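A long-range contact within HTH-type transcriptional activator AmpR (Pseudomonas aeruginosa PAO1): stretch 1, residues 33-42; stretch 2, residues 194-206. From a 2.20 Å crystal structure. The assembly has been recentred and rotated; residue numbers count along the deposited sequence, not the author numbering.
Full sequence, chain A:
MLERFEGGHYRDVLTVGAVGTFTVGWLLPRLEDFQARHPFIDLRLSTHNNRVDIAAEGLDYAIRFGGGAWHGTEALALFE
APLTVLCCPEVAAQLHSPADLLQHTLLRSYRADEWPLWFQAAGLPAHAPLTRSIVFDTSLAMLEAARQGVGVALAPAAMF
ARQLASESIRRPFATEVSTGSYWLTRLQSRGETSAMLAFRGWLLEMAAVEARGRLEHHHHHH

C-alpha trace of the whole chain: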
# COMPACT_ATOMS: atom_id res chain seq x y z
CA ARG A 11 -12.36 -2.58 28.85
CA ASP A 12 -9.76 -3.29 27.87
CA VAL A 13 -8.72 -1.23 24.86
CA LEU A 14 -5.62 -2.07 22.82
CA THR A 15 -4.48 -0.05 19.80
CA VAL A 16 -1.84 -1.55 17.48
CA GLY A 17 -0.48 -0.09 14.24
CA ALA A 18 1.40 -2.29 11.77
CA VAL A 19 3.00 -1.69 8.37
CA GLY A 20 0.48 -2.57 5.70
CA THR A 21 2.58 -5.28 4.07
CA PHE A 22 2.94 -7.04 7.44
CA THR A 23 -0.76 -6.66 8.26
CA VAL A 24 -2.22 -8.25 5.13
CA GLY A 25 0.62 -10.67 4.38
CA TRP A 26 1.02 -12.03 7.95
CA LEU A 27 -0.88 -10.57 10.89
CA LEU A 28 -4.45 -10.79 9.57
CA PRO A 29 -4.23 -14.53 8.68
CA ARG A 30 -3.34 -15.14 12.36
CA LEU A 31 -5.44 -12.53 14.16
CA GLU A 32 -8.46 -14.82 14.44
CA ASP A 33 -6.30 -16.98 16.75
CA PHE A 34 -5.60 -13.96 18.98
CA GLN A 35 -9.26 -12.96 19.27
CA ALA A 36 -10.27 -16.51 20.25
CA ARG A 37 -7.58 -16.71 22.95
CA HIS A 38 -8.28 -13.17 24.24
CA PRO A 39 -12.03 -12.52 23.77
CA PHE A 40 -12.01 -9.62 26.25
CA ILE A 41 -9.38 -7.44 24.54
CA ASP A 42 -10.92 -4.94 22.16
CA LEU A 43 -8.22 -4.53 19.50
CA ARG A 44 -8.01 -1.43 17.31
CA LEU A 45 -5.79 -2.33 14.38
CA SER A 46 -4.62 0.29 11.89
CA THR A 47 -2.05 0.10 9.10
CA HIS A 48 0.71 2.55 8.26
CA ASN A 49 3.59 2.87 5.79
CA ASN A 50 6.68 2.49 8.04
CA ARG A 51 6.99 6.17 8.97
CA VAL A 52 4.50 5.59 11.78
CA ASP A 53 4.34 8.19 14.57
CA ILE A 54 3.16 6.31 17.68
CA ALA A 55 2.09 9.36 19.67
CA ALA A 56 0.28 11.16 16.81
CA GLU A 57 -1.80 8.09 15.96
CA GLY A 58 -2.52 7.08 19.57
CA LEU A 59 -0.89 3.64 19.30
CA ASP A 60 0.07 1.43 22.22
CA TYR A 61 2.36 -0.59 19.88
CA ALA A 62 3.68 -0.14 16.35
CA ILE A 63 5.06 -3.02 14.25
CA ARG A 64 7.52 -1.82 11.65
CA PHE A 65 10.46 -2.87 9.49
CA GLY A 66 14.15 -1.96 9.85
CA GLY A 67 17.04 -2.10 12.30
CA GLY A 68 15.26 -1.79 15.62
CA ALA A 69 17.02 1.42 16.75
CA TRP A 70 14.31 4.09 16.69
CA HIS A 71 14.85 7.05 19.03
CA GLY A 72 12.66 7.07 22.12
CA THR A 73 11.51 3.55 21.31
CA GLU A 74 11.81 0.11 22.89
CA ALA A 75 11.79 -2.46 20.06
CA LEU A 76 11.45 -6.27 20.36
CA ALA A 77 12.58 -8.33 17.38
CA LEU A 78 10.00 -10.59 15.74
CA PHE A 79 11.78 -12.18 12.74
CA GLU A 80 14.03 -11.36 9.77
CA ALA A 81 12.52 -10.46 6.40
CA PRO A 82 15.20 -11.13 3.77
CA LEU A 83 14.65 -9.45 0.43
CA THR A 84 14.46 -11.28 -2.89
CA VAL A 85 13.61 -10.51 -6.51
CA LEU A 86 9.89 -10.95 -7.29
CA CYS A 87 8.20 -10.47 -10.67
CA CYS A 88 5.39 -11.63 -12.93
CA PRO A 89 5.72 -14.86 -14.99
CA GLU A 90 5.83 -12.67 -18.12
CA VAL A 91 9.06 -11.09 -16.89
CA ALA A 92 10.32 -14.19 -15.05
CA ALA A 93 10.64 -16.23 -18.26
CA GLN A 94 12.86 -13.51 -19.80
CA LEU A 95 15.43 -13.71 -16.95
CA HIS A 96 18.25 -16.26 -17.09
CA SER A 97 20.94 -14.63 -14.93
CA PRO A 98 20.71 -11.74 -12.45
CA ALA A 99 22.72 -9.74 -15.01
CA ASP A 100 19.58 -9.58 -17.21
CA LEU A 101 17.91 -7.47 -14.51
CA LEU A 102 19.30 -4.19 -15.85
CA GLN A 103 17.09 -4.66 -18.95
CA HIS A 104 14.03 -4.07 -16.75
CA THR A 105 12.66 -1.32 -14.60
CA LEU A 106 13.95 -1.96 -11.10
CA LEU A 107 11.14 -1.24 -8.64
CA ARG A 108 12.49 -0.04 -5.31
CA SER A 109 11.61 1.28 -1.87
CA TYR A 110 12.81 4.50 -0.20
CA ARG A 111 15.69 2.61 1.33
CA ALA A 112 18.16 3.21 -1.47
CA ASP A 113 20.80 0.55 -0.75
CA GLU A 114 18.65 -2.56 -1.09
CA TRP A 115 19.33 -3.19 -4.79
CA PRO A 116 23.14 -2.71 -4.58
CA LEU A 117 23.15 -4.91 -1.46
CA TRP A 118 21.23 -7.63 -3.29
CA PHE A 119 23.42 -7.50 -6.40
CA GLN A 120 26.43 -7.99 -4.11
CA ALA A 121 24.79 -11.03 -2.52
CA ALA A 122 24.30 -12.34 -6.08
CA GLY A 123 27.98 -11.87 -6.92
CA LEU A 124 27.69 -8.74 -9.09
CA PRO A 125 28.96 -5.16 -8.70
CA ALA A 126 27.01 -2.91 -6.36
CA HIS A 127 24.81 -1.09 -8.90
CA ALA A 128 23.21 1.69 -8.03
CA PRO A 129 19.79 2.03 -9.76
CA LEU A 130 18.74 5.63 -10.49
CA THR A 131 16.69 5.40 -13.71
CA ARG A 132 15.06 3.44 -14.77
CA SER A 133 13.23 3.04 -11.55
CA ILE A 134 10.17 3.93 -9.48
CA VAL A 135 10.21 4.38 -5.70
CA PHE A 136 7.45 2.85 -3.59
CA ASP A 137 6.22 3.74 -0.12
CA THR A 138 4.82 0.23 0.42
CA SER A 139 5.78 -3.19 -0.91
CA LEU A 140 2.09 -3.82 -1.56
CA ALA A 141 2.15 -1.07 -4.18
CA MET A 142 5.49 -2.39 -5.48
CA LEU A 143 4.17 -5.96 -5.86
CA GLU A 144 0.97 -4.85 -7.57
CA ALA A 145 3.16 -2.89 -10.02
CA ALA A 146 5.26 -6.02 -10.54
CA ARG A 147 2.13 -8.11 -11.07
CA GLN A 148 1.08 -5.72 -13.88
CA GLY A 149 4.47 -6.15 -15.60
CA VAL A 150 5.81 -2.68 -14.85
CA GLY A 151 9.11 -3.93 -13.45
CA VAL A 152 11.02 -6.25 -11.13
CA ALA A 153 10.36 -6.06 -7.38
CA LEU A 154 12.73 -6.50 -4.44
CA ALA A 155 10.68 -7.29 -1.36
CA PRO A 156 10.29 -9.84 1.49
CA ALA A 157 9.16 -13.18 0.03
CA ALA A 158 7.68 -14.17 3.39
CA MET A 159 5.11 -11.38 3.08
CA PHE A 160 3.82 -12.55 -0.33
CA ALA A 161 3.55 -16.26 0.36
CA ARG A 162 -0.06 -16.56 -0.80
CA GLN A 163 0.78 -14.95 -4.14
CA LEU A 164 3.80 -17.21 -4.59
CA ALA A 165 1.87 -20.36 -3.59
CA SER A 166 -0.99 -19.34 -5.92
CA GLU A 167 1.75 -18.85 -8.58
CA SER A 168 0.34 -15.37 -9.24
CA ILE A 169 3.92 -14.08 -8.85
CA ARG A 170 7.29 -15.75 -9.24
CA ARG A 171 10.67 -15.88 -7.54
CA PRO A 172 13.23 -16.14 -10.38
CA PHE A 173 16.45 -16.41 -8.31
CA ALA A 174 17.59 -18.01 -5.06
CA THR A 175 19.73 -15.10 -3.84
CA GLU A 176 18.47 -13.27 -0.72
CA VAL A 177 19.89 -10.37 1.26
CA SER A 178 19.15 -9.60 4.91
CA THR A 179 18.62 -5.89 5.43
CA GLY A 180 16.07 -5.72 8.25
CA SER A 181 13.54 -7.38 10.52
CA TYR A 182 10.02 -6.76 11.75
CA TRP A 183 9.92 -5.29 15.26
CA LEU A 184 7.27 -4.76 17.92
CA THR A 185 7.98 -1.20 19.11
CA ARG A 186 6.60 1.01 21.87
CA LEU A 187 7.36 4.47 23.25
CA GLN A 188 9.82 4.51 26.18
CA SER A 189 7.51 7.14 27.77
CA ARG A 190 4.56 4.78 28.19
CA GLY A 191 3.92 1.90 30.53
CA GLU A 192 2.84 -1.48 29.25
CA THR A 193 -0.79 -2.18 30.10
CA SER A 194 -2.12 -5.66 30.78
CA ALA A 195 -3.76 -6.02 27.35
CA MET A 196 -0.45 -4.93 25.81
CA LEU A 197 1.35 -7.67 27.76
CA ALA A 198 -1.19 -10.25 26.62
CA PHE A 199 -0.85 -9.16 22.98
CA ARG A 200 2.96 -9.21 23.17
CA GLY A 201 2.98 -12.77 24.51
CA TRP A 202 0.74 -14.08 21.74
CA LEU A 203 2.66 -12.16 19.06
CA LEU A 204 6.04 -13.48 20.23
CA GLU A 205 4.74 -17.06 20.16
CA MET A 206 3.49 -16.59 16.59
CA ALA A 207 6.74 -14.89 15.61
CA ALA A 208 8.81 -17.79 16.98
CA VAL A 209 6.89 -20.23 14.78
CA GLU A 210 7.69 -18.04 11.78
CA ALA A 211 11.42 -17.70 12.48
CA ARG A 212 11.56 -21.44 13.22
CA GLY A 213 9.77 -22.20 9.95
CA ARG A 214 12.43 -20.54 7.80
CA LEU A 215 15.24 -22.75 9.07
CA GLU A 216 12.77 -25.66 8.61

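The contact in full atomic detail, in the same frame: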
# COMPACT_ATOMS: atom_id res chain seq x y z
N ASP A 33 -6.81 -16.22 15.60
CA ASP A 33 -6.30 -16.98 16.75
C ASP A 33 -6.19 -16.10 17.99
O ASP A 33 -6.53 -16.54 19.10
CB ASP A 33 -4.93 -17.59 16.42
CG ASP A 33 -4.34 -18.39 17.59
OD1 ASP A 33 -4.79 -19.53 17.78
OD2 ASP A 33 -3.42 -17.90 18.30
N PHE A 34 -5.71 -14.86 17.83
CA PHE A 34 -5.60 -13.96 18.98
C PHE A 34 -6.96 -13.63 19.58
O PHE A 34 -7.11 -13.61 20.81
CB PHE A 34 -4.88 -12.66 18.58
CG PHE A 34 -4.94 -11.59 19.64
CD1 PHE A 34 -4.14 -11.67 20.77
CD2 PHE A 34 -5.80 -10.51 19.52
CE1 PHE A 34 -4.19 -10.70 21.75
CE2 PHE A 34 -5.86 -9.53 20.49
CZ PHE A 34 -5.05 -9.62 21.61
N GLN A 35 -7.96 -13.36 18.74
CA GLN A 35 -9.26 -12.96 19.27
C GLN A 35 -9.97 -14.12 19.97
O GLN A 35 -10.71 -13.89 20.93
CB GLN A 35 -10.14 -12.39 18.15
CG GLN A 35 -9.33 -11.52 17.18
CD GLN A 35 -10.07 -10.30 16.65
OE1 GLN A 35 -10.22 -9.29 17.35
NE2 GLN A 35 -10.51 -10.37 15.40
N ALA A 36 -9.74 -15.36 19.53
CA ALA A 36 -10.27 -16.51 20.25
C ALA A 36 -9.64 -16.62 21.63
O ALA A 36 -10.34 -16.76 22.64
CB ALA A 36 -10.03 -17.80 19.45
N ARG A 37 -8.31 -16.53 21.70
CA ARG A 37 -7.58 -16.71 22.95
C ARG A 37 -7.67 -15.52 23.88
O ARG A 37 -7.37 -15.66 25.07
CB ARG A 37 -6.11 -17.03 22.63
CG ARG A 37 -5.97 -18.35 21.87
CD ARG A 37 -4.63 -18.53 21.17
NE ARG A 37 -3.50 -18.54 22.08
CZ ARG A 37 -2.25 -18.83 21.72
NH1 ARG A 37 -1.97 -19.13 20.46
NH2 ARG A 37 -1.28 -18.81 22.63
N HIS A 38 -8.10 -14.35 23.40
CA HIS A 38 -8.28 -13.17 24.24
C HIS A 38 -9.58 -12.47 23.85
O HIS A 38 -9.56 -11.40 23.22
CB HIS A 38 -7.08 -12.23 24.13
CG HIS A 38 -5.80 -12.87 24.53
ND1 HIS A 38 -5.28 -12.77 25.81
CD2 HIS A 38 -4.92 -13.64 23.83
CE1 HIS A 38 -4.15 -13.44 25.88
NE2 HIS A 38 -3.90 -13.98 24.69
N PRO A 39 -10.73 -13.05 24.22
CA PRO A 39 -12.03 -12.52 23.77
C PRO A 39 -12.36 -11.16 24.34
O PRO A 39 -13.17 -10.42 23.76
CB PRO A 39 -13.04 -13.56 24.28
CG PRO A 39 -12.29 -14.38 25.29
CD PRO A 39 -10.85 -14.33 24.93
N PHE A 40 -11.74 -10.81 25.45
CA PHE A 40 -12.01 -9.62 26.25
C PHE A 40 -11.22 -8.39 25.82
O PHE A 40 -11.53 -7.27 26.26
CB PHE A 40 -11.68 -9.93 27.72
CG PHE A 40 -10.24 -10.35 27.93
CD1 PHE A 40 -9.36 -9.55 28.67
CD2 PHE A 40 -9.74 -11.52 27.35
CE1 PHE A 40 -8.02 -9.94 28.85
CE2 PHE A 40 -8.42 -11.91 27.51
CZ PHE A 40 -7.55 -11.12 28.26
N ILE A 41 -10.17 -8.56 25.03
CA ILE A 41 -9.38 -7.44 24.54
C ILE A 41 -10.06 -6.89 23.30
O ILE A 41 -10.35 -7.63 22.35
CB ILE A 41 -7.94 -7.86 24.24
CG1 ILE A 41 -7.21 -8.31 25.51
CG2 ILE A 41 -7.21 -6.69 23.53
CD1 ILE A 41 -5.78 -8.71 25.29
N ASP A 42 -10.31 -5.60 23.31
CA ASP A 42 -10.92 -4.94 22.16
C ASP A 42 -9.77 -4.29 21.39
O ASP A 42 -9.20 -3.28 21.81
CB ASP A 42 -11.97 -3.95 22.63
CG ASP A 42 -12.49 -3.07 21.53
OD1 ASP A 42 -12.96 -1.95 21.83
OD2 ASP A 42 -12.40 -3.46 20.34
N SER A 194 -1.95 -4.21 30.71
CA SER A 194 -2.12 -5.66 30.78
C SER A 194 -2.56 -6.24 29.43
O SER A 194 -2.10 -7.32 29.04
CB SER A 194 -3.12 -6.00 31.89
OG SER A 194 -3.73 -7.24 31.64
N ALA A 195 -3.42 -5.53 28.69
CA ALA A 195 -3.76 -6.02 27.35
C ALA A 195 -2.55 -6.00 26.43
O ALA A 195 -2.35 -6.92 25.64
CB ALA A 195 -4.90 -5.19 26.74
N MET A 196 -1.72 -4.95 26.54
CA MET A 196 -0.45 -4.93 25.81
C MET A 196 0.39 -6.17 26.12
O MET A 196 0.92 -6.81 25.21
CB MET A 196 0.33 -3.66 26.15
CG MET A 196 -0.17 -2.40 25.48
SD MET A 196 0.51 -0.92 26.25
CE MET A 196 2.20 -1.00 25.71
N LEU A 197 0.54 -6.51 27.41
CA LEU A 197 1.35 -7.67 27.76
C LEU A 197 0.77 -8.93 27.16
O LEU A 197 1.50 -9.76 26.61
CB LEU A 197 1.50 -7.79 29.28
CG LEU A 197 2.41 -6.69 29.85
CD1 LEU A 197 2.42 -6.62 31.37
CD2 LEU A 197 3.82 -6.85 29.30
N ALA A 198 -0.56 -9.08 27.22
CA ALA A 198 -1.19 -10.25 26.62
C ALA A 198 -0.91 -10.30 25.12
O ALA A 198 -0.52 -11.34 24.59
CB ALA A 198 -2.69 -10.23 26.89
N PHE A 199 -1.08 -9.16 24.42
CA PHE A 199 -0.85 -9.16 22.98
C PHE A 199 0.59 -9.51 22.65
O PHE A 199 0.85 -10.29 21.74
CB PHE A 199 -1.21 -7.80 22.38
CG PHE A 199 -0.88 -7.67 20.92
CD1 PHE A 199 -1.69 -8.23 19.95
CD2 PHE A 199 0.23 -6.95 20.51
CE1 PHE A 199 -1.38 -8.10 18.61
CE2 PHE A 199 0.54 -6.83 19.17
CZ PHE A 199 -0.26 -7.41 18.22
N ARG A 200 1.54 -8.93 23.39
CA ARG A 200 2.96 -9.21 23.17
C ARG A 200 3.27 -10.71 23.32
O ARG A 200 4.01 -11.28 22.50
CB ARG A 200 3.77 -8.36 24.15
CG ARG A 200 5.25 -8.62 24.27
CD ARG A 200 5.72 -8.03 25.61
NE ARG A 200 7.00 -8.60 26.03
CZ ARG A 200 8.06 -7.89 26.40
NH1 ARG A 200 9.18 -8.52 26.76
NH2 ARG A 200 8.00 -6.56 26.42
N GLY A 201 2.71 -11.36 24.33
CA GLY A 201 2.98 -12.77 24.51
C GLY A 201 2.51 -13.60 23.33
O GLY A 201 3.26 -14.42 22.78
N TRP A 202 1.27 -13.37 22.90
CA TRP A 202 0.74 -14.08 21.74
C TRP A 202 1.55 -13.77 20.48
O TRP A 202 1.81 -14.66 19.66
CB TRP A 202 -0.73 -13.72 21.54
CG TRP A 202 -1.28 -14.24 20.26
CD1 TRP A 202 -1.86 -15.45 20.06
CD2 TRP A 202 -1.31 -13.56 19.00
NE1 TRP A 202 -2.22 -15.58 18.76
CE2 TRP A 202 -1.90 -14.44 18.08
CE3 TRP A 202 -0.87 -12.30 18.57
CZ2 TRP A 202 -2.10 -14.09 16.74
CZ3 TRP A 202 -1.06 -11.96 17.25
CH2 TRP A 202 -1.68 -12.85 16.35
N LEU A 203 1.95 -12.51 20.30
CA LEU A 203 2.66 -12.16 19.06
C LEU A 203 4.05 -12.78 19.02
O LEU A 203 4.52 -13.18 17.94
CB LEU A 203 2.74 -10.65 18.90
CG LEU A 203 3.49 -10.12 17.67
CD1 LEU A 203 2.72 -10.42 16.39
CD2 LEU A 203 3.72 -8.63 17.85
N LEU A 204 4.72 -12.85 20.17
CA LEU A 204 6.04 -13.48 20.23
C LEU A 204 5.97 -14.98 19.95
O LEU A 204 6.83 -15.53 19.27
CB LEU A 204 6.69 -13.22 21.59
CG LEU A 204 7.16 -11.78 21.76
CD1 LEU A 204 7.73 -11.53 23.15
CD2 LEU A 204 8.18 -11.42 20.69
N GLU A 205 4.96 -15.65 20.49
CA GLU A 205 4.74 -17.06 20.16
C GLU A 205 4.59 -17.25 18.65
O GLU A 205 5.28 -18.07 18.04
CB GLU A 205 3.50 -17.57 20.89
CG GLU A 205 3.21 -19.03 20.67
CD GLU A 205 2.02 -19.49 21.50
OE1 GLU A 205 0.99 -19.89 20.91
OE2 GLU A 205 2.12 -19.41 22.75
N MET A 206 3.68 -16.49 18.04
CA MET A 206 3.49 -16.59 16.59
C MET A 206 4.77 -16.23 15.84
O MET A 206 5.08 -16.84 14.81
CB MET A 206 2.35 -15.67 16.13
CG MET A 206 0.96 -16.01 16.68
SD MET A 206 0.34 -17.69 16.39
CE MET A 206 0.16 -17.77 14.63

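How do two helices whose axes come no closer than 10.9 Å still touch? Large side chains span the gap. The helix ending at R37 runs at 135° to helix 194-206, and W202 and F34 bury the most surface. Their CB atoms both point toward the opposite stretch, and where the two residues meet the CA atoms are 6.9 Å apart.

What does the indole of W202 rest against? The CB of F34 sits over its face, 3.6 Å from the centroid of the six-membered ring and only 14° off the normal, so a methylene bump presses on a flat aromatic surface. CB of F34 lies 3.5 Å from CE2 of W202. The phenyl ring beyond reaches the next turn back along the helix, where the edge of F199 meets its face: CE1 of F34 is 3.9 Å from CD1 of F199, with the ring planes at 86°.

Where does the polar rim of the indole go? NE1 of W202 donates a hydrogen bond to OD2 of D33, at 2.7 Å, which satisfies the nitrogen while the ring remains buried. The same OD2 accepts from NH1 of R37 at 2.9 Å, within a salt bridge. R37 also lays one face of its guanidinium over CD1 of W202, 3.7 Å from NH1, and reaches E205 in a second salt bridge, NH2 of R37 to OE1 of E205 at 3.0 Å.

What fills the space beside the small residues A195 and A198? After the helix, a type I turn from H38 to I41 carries I41 to the contact. Its extended side chain puts CD1 3.8 Å from CB of A198 and 3.9 Å from CB of A195, so one methyl touches both alanines. H38 packs on A198 as well, its CE1 3.7 Å from CB of A198.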